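Local coordinates for protein xylose isomerase-like TIM barrel (Anabaena variabilis ATCC 29413, PDB 2QW5) that binds a zinc ion and D-xylose and is probably a sugar or sugar phosphate isomerase or epimerase, at residues I37-L40 against Q41-Y45; R71-L74 against D75-L79; L27-R30 against R31-A35. One frame throughout, in Å; residues are numbered along the deposited sequence.

Contact 1 (I37-L40 against Q41-Y45)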
loop_
_atom_site.group_PDB
_atom_site.type_symbol
_atom_site.label_atom_id
_atom_site.label_comp_id
_atom_site.label_asym_id
_atom_site.label_seq_id
_atom_site.Cartn_x
_atom_site.Cartn_y
_atom_site.Cartn_z
ATOM N N ILE A 37 19.670 31.680 -4.821
ATOM C CA ILE A 37 20.814 31.981 -3.936
ATOM C C ILE A 37 21.014 33.490 -3.774
ATOM O O ILE A 37 21.195 33.952 -2.660
ATOM C CB ILE A 37 22.129 31.337 -4.426
ATOM C CG1 ILE A 37 22.102 29.817 -4.240
ATOM C CG2 ILE A 37 23.352 31.912 -3.664
ATOM C CD1 ILE A 37 23.275 29.086 -4.838
ATOM N N LYS A 38 20.956 34.243 -4.878
ATOM C CA LYS A 38 21.132 35.699 -4.809
ATOM C C LYS A 38 20.035 36.406 -4.015
ATOM O O LYS A 38 20.322 37.352 -3.256
ATOM C CB LYS A 38 21.279 36.309 -6.209
ATOM C CG LYS A 38 22.617 35.962 -6.831
ATOM C CD LYS A 38 22.865 36.620 -8.163
ATOM C CE LYS A 38 24.333 36.395 -8.547
ATOM N NZ LYS A 38 24.757 36.981 -9.860
ATOM N N LYS A 39 18.799 35.932 -4.156
ATOM C CA LYS A 39 17.673 36.476 -3.404
ATOM C C LYS A 39 17.871 36.174 -1.935
ATOM O O LYS A 39 17.721 37.037 -1.081
ATOM C CB LYS A 39 16.358 35.863 -3.891
ATOM C CG LYS A 39 15.067 36.553 -3.318
ATOM C CD LYS A 39 14.840 37.984 -3.869
ATOM C CE LYS A 39 13.358 38.483 -3.847
ATOM N NZ LYS A 39 12.714 38.698 -2.504
ATOM N N LEU A 40 18.234 34.927 -1.647
ATOM C CA LEU A 40 18.399 34.490 -0.268
ATOM C C LEU A 40 19.537 35.211 0.434
ATOM O O LEU A 40 19.406 35.575 1.591
ATOM C CB LEU A 40 18.556 32.956 -0.216
ATOM C CG LEU A 40 17.240 32.220 -0.583
ATOM C CD1 LEU A 40 17.459 30.773 -0.932
ATOM C CD2 LEU A 40 16.204 32.323 0.522
ATOM N N GLN A 41 20.641 35.429 -0.288
ATOM C CA GLN A 41 21.792 36.194 0.239
ATOM C C GLN A 41 21.397 37.567 0.738
ATOM O O GLN A 41 21.968 38.017 1.729
ATOM C CB GLN A 41 22.876 36.391 -0.813
ATOM C CG GLN A 41 23.752 35.238 -1.044
ATOM C CD GLN A 41 24.913 35.629 -1.942
ATOM O OE1 GLN A 41 24.722 36.111 -3.079
ATOM N NE2 GLN A 41 26.111 35.473 -1.425
ATOM N N ARG A 42 20.440 38.218 0.057
ATOM C CA ARG A 42 19.963 39.543 0.486
ATOM C C ARG A 42 19.323 39.499 1.879
ATOM O O ARG A 42 19.411 40.473 2.611
ATOM C CB ARG A 42 19.034 40.205 -0.549
ATOM C CG ARG A 42 19.728 40.538 -1.863
ATOM C CD ARG A 42 18.926 41.535 -2.692
ATOM N NE ARG A 42 19.586 41.887 -3.955
ATOM C CZ ARG A 42 20.605 42.748 -4.108
ATOM N NH1 ARG A 42 21.179 43.369 -3.065
ATOM N NH2 ARG A 42 21.086 42.972 -5.332
ATOM N N PHE A 43 18.724 38.364 2.259
ATOM C CA PHE A 43 18.164 38.183 3.605
ATOM C C PHE A 43 19.224 37.884 4.664
ATOM O O PHE A 43 18.910 37.874 5.854
ATOM C CB PHE A 43 17.136 37.029 3.655
ATOM C CG PHE A 43 16.031 37.131 2.645
ATOM C CD1 PHE A 43 15.470 38.367 2.288
ATOM C CD2 PHE A 43 15.487 35.974 2.098
ATOM C CE1 PHE A 43 14.428 38.448 1.353
ATOM C CE2 PHE A 43 14.439 36.032 1.157
ATOM C CZ PHE A 43 13.910 37.290 0.779
ATOM N N GLY A 44 20.450 37.589 4.229
ATOM C CA GLY A 44 21.586 37.342 5.106
ATOM C C GLY A 44 22.146 35.938 5.115
ATOM O O GLY A 44 23.058 35.662 5.874
ATOM N N TYR A 45 21.613 35.049 4.288
ATOM C CA TYR A 45 22.108 33.664 4.220
ATOM C C TYR A 45 23.470 33.677 3.555
ATOM O O TYR A 45 23.651 34.362 2.547
ATOM C CB TYR A 45 21.127 32.753 3.457
ATOM C CG TYR A 45 19.840 32.483 4.216
ATOM C CD1 TYR A 45 19.836 31.586 5.291
ATOM C CD2 TYR A 45 18.615 33.090 3.848
ATOM C CE1 TYR A 45 18.683 31.333 6.006
ATOM C CE2 TYR A 45 17.439 32.824 4.540
ATOM C CZ TYR A 45 17.473 31.919 5.611
ATOM O OH TYR A 45 16.331 31.660 6.342
HETATM O O HOH W 1 22.600 38.611 -3.558
#
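L40 meets two aromatic residues, F43 and Y45, where the helix 27-42 runs out. Its CG stands anti to the carbonyl carbon (chi1 -69°), and from there the branch CD2 of L40 reaches CD2 of the F43 ring at 4.0 Å, the two side chains running obliquely past one another. Nearer the backbone, CB of L40 lies 4.1 Å from CD2 of Y45. The carbonyl of L40 is engaged as well: its O sits at the edge of the Y45 ring, in the ring plane and 3.4 Å from CD2 of Y45, and it accepts the backbone N of F43 at 2.9 Å. The F43 ring has the carbonyl O of K39 over the centre of one face. K39 itself carries its CG anti to the backbone N (chi1 -170°) and bends at chi2 and chi4, which swings NZ of K39 to 3.8 Å from CZ of F43. On another flank, CG of Q41 rests 3.3 Å from O of I37, the same oxygen that receives the straight helical bond from N of Q41. A water donates to O of K38 at 2.6 Å and only weakly to OE1 of Q41. The polar ends of K38 and Y45 are turned elsewhere, NZ of K38 to the carbonyl of E77 and OH of Y45 to that of A318. Beyond F43 the chain turns at G44, whose phi of 113° would jam a side chain against the preceding carbonyl. With this glycine at positive phi and its N bonded to O of Q41, the turn is a Schellman motif, here ending the first helix of a TIM barrel ahead of strand 47-51.

Contact 2 (R71-L74 against D75-L79); sequences RHYL and DSEGL
R71 and D75, one turn apart on helix 60-76, form a salt bridge in which NH2 of R71 lies 3.1 Å from OD1 of D75. NE of R71 also points to that oxygen, but both N-H bonds are bent and weak, and the guanidinium and carboxylate planes lie 25° apart. Bends at chi2 and chi3 carry the R71 head forward toward the C-terminal end of the helix, where CD1 of L74 packs on one face. NH1 of R71 turns to the carbonyls of V82 and L121, so an alanine here would probably leave these two oxygens and the D75 carboxylate without their cationic partner and open a gap beside L74. This buried side tightens further at L79, whose CB is 3.2 Å from O of L74. The same carbonyl accepts N of L79, and N of G78 bonds to O of D75: with G78 at positive phi as C-prime residue, this is a Schellman motif ending the helix before strand 83-87 of the barrel. The more exposed side relies on Y73, itself partly covered by helix 27-42, and on S76. CG of E77 lies over one face of the Y73 ring, 4.1 Å from its centroid and 20° off the normal, a CH-pi contact; the ring reaches it with its CG anti to the backbone N (chi1 -180°). A water joins OH of Y73, at 2.7 Å, to OE1 of E77, the latter bond weak. At exposed S76, OG donates to O of Y73 at 2.9 Å, from the same face of that carbonyl as N of E77.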
loop_
_atom_site.group_PDB
_atom_site.type_symbol
_atom_site.label_atom_id
_atom_site.label_comp_id
_atom_site.label_asym_id
_atom_site.label_seq_id
_atom_site.Cartn_x
_atom_site.Cartn_y
_atom_site.Cartn_z
ATOM N N ARG A 71 29.665 24.145 -9.284
ATOM C CA ARG A 71 30.517 25.017 -8.422
ATOM C C ARG A 71 31.170 26.137 -9.247
ATOM O O ARG A 71 31.156 27.312 -8.838
ATOM C CB ARG A 71 31.603 24.190 -7.731
ATOM C CG ARG A 71 32.530 24.912 -6.732
ATOM C CD ARG A 71 31.866 25.407 -5.478
ATOM N NE ARG A 71 31.444 26.812 -5.501
ATOM C CZ ARG A 71 30.973 27.482 -4.448
ATOM N NH1 ARG A 71 30.843 26.879 -3.263
ATOM N NH2 ARG A 71 30.640 28.759 -4.569
ATOM N N HIS A 72 31.721 25.781 -10.408
ATOM C CA HIS A 72 32.373 26.766 -11.275
ATOM C C HIS A 72 31.402 27.803 -11.824
ATOM O O HIS A 72 31.768 28.958 -11.951
ATOM C CB HIS A 72 33.170 26.117 -12.399
ATOM C CG HIS A 72 34.342 25.321 -11.910
ATOM N ND1 HIS A 72 34.940 24.338 -12.667
ATOM C CD2 HIS A 72 35.001 25.337 -10.726
ATOM C CE1 HIS A 72 35.939 23.803 -11.987
ATOM N NE2 HIS A 72 35.997 24.390 -10.804
ATOM N N TYR A 73 30.170 27.390 -12.101
ATOM C CA TYR A 73 29.140 28.312 -12.585
ATOM C C TYR A 73 28.705 29.288 -11.465
ATOM O O TYR A 73 28.491 30.487 -11.715
ATOM C CB TYR A 73 27.947 27.527 -13.161
ATOM C CG TYR A 73 26.865 28.427 -13.675
ATOM C CD1 TYR A 73 27.030 29.104 -14.892
ATOM C CD2 TYR A 73 25.691 28.638 -12.952
ATOM C CE1 TYR A 73 26.047 29.988 -15.373
ATOM C CE2 TYR A 73 24.701 29.495 -13.430
ATOM C CZ TYR A 73 24.885 30.157 -14.642
ATOM O OH TYR A 73 23.907 30.991 -15.108
ATOM N N LEU A 74 28.557 28.774 -10.235
ATOM C CA LEU A 74 28.249 29.644 -9.099
ATOM C C LEU A 74 29.381 30.671 -8.926
ATOM O O LEU A 74 29.108 31.853 -8.743
ATOM C CB LEU A 74 28.059 28.862 -7.783
ATOM C CG LEU A 74 26.975 27.763 -7.607
ATOM C CD1 LEU A 74 27.029 27.295 -6.152
ATOM C CD2 LEU A 74 25.572 28.131 -7.999
ATOM N N ASP A 75 30.633 30.221 -9.053
ATOM C CA ASP A 75 31.810 31.123 -8.916
ATOM C C ASP A 75 31.818 32.195 -9.998
ATOM O O ASP A 75 32.000 33.380 -9.692
ATOM C CB ASP A 75 33.119 30.337 -8.971
ATOM C CG ASP A 75 33.304 29.418 -7.799
ATOM O OD1 ASP A 75 32.593 29.579 -6.774
ATOM O OD2 ASP A 75 34.156 28.511 -7.925
ATOM N N SER A 76 31.541 31.792 -11.231
ATOM C CA SER A 76 31.491 32.740 -12.359
ATOM C C SER A 76 30.344 33.757 -12.223
ATOM O O SER A 76 30.426 34.857 -12.788
ATOM C CB SER A 76 31.431 32.004 -13.699
ATOM O OG SER A 76 30.172 31.421 -13.920
ATOM N N GLU A 77 29.289 33.404 -11.485
ATOM C CA GLU A 77 28.193 34.346 -11.183
ATOM C C GLU A 77 28.407 35.272 -9.960
ATOM O O GLU A 77 27.454 35.910 -9.509
ATOM C CB GLU A 77 26.858 33.551 -11.050
ATOM C CG GLU A 77 26.344 32.992 -12.381
ATOM C CD GLU A 77 25.843 34.112 -13.325
ATOM O OE1 GLU A 77 24.899 34.831 -12.957
ATOM O OE2 GLU A 77 26.409 34.278 -14.420
ATOM N N GLY A 78 29.635 35.341 -9.423
ATOM C CA GLY A 78 29.969 36.169 -8.252
ATOM C C GLY A 78 29.737 35.530 -6.897
ATOM O O GLY A 78 29.833 36.227 -5.858
ATOM N N LEU A 79 29.519 34.212 -6.879
ATOM C CA LEU A 79 29.175 33.502 -5.639
ATOM C C LEU A 79 30.320 32.661 -5.090
ATOM O O LEU A 79 30.061 31.689 -4.374
ATOM C CB LEU A 79 27.895 32.672 -5.843
ATOM C CG LEU A 79 26.643 33.433 -6.356
ATOM C CD1 LEU A 79 25.471 32.493 -6.651
ATOM C CD2 LEU A 79 26.217 34.514 -5.409
HETATM O O HOH W 2 22.756 32.855 -13.589
#

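Contact 3 (L27-R30 against R31-A35)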
loop_
_atom_site.group_PDB
_atom_site.type_symbol
_atom_site.label_atom_id
_atom_site.label_comp_id
_atom_site.label_asym_id
_atom_site.label_seq_id
_atom_site.Cartn_x
_atom_site.Cartn_y
_atom_site.Cartn_z
ATOM N N LEU A 27 21.389 23.178 -17.725
ATOM C CA LEU A 27 21.936 24.525 -17.826
ATOM C C LEU A 27 20.903 25.601 -17.535
ATOM O O LEU A 27 21.229 26.622 -16.911
ATOM C CB LEU A 27 22.634 24.719 -19.187
ATOM C CG LEU A 27 23.789 23.718 -19.476
ATOM C CD1 LEU A 27 24.362 23.804 -20.879
ATOM C CD2 LEU A 27 24.906 23.851 -18.480
ATOM N N ASP A 28 19.657 25.366 -17.936
ATOM C CA ASP A 28 18.564 26.307 -17.638
ATOM C C ASP A 28 18.195 26.307 -16.146
ATOM O O ASP A 28 17.820 27.350 -15.587
ATOM C CB ASP A 28 17.321 26.002 -18.494
ATOM C CG ASP A 28 17.547 26.278 -19.980
ATOM O OD1 ASP A 28 18.691 26.147 -20.478
ATOM O OD2 ASP A 28 16.563 26.609 -20.658
ATOM N N TYR A 29 18.270 25.124 -15.524
ATOM C CA TYR A 29 18.009 24.990 -14.086
ATOM C C TYR A 29 19.100 25.693 -13.248
ATOM O O TYR A 29 18.772 26.309 -12.240
ATOM C CB TYR A 29 17.851 23.522 -13.670
ATOM C CG TYR A 29 17.213 23.382 -12.319
ATOM C CD1 TYR A 29 15.860 23.688 -12.139
ATOM C CD2 TYR A 29 17.940 22.936 -11.222
ATOM C CE1 TYR A 29 15.253 23.569 -10.882
ATOM C CE2 TYR A 29 17.340 22.793 -9.969
ATOM C CZ TYR A 29 16.000 23.111 -9.804
ATOM O OH TYR A 29 15.403 22.977 -8.584
ATOM N N ARG A 30 20.365 25.644 -13.677
ATOM C CA ARG A 30 21.430 26.389 -12.962
ATOM C C ARG A 30 21.087 27.836 -12.750
ATOM O O ARG A 30 21.461 28.417 -11.724
ATOM C CB ARG A 30 22.736 26.425 -13.725
ATOM C CG ARG A 30 23.441 25.193 -13.823
ATOM C CD ARG A 30 24.670 25.419 -14.650
ATOM N NE ARG A 30 25.426 24.185 -14.794
ATOM C CZ ARG A 30 26.525 24.060 -15.532
ATOM N NH1 ARG A 30 27.037 25.105 -16.190
ATOM N NH2 ARG A 30 27.120 22.868 -15.610
ATOM N N ARG A 31 20.445 28.442 -13.751
ATOM C CA ARG A 31 20.033 29.839 -13.653
ATOM C C ARG A 31 19.050 30.081 -12.536
ATOM O O ARG A 31 19.115 31.123 -11.873
ATOM C CB ARG A 31 19.502 30.363 -15.007
ATOM C CG ARG A 31 20.648 30.607 -15.989
ATOM C CD ARG A 31 20.231 31.260 -17.289
ATOM N NE ARG A 31 19.929 30.279 -18.333
ATOM C CZ ARG A 31 20.841 29.561 -19.015
ATOM N NH1 ARG A 31 22.162 29.647 -18.749
ATOM N NH2 ARG A 31 20.428 28.701 -19.960
ATOM N N ILE A 32 18.136 29.129 -12.349
ATOM C CA ILE A 32 17.149 29.169 -11.272
ATOM C C ILE A 32 17.844 29.033 -9.908
ATOM O O ILE A 32 17.581 29.827 -9.019
ATOM C CB ILE A 32 16.039 28.099 -11.443
ATOM C CG1 ILE A 32 15.211 28.391 -12.704
ATOM C CG2 ILE A 32 15.118 28.102 -10.262
ATOM C CD1 ILE A 32 14.188 27.273 -13.040
ATOM N N VAL A 33 18.747 28.065 -9.778
ATOM C CA VAL A 33 19.556 27.881 -8.560
ATOM C C VAL A 33 20.287 29.188 -8.151
ATOM O O VAL A 33 20.211 29.622 -6.978
ATOM C CB VAL A 33 20.574 26.717 -8.735
ATOM C CG1 VAL A 33 21.500 26.603 -7.515
ATOM C CG2 VAL A 33 19.847 25.404 -8.973
ATOM N N VAL A 34 20.925 29.842 -9.128
ATOM C CA VAL A 34 21.675 31.079 -8.872
ATOM C C VAL A 34 20.761 32.232 -8.465
ATOM O O VAL A 34 21.075 32.940 -7.519
ATOM C CB VAL A 34 22.634 31.419 -10.031
ATOM C CG1 VAL A 34 23.238 32.833 -9.875
ATOM C CG2 VAL A 34 23.729 30.306 -10.144
ATOM N N ALA A 35 19.612 32.378 -9.134
ATOM C CA ALA A 35 18.636 33.429 -8.791
ATOM C C ALA A 35 18.058 33.249 -7.381
ATOM O O ALA A 35 17.861 34.229 -6.680
ATOM C CB ALA A 35 17.518 33.512 -9.839
#
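R31 lays one face of its guanidinium over the carbonyl O of L27, which stands 3.5 Å from the plane and over its centre; N of D28 lies over a face too. The guanidinium of R30 has CD2 of L27 over the centre of one face. The Y29 ring meets its neighbours obliquely: CD1 of I32 approaches CD1 of Y29 at 4.1 Å, and CG2 of V33 lies 3.8 Å from CE2 of Y29. These two aliphatic side chains each run at about a right angle to the tyrosine. The ring is brought down the helix to them because CG of Y29 is anti to its backbone nitrogen (chi1 -164°). The polar pairing is at R31, where a bend at chi3 (-93°) folds the head back toward the preceding turn. NH2 of R31 comes to 3.1 Å from OD1 of D28 in a salt bridge, the two side chains lying side by side and pointing the same way. Their planes are 55° apart, so the groups are not flat against one another, and the evidence is for a single-oxygen pairing. Beneath the side chains the first turn is loosely bonded, N of R31 to O of D28 and N of I32 to O of Y29 being weak bonds across three residues. Firm bonds across four follow: N of V33 binds O of Y29 at 3.0 Å, and N of V34 binds O of R30 at the same length. CG2 of V34 also rests 3.3 Å from O of R30. At the start of this helix, OD1 of N26 accepts N of Y29, and the carbonyl of P24 accepts NE of R30. The helix 27-42 packs along helix 60-76, with R30 on N69, R31 on Y73 and V34 on Y73 and L74, while the loop after strand 11-14 meets Y29 and V33 through T19 and L22.

From the N terminus, contact 3 comes first, in the opening turns of helix 27-42, and contact 1 follows directly at the end of the same helix, their segments adjoining in sequence without another touch between them. Contact 2 comes later, at the end of helix 60-76. All three are in series, none nested or crossed, and each joins side chains three to five residues apart and encloses no loop. Through space contact 2 bridges the others: V34 packs on Y73 and L74, and R30 on Y73, while I37 meets L74 and L79, and the K38–E77 pair ties contact 1 to contact 2. Together they join the first two helices of adjacent beta-alpha-beta units of the barrel.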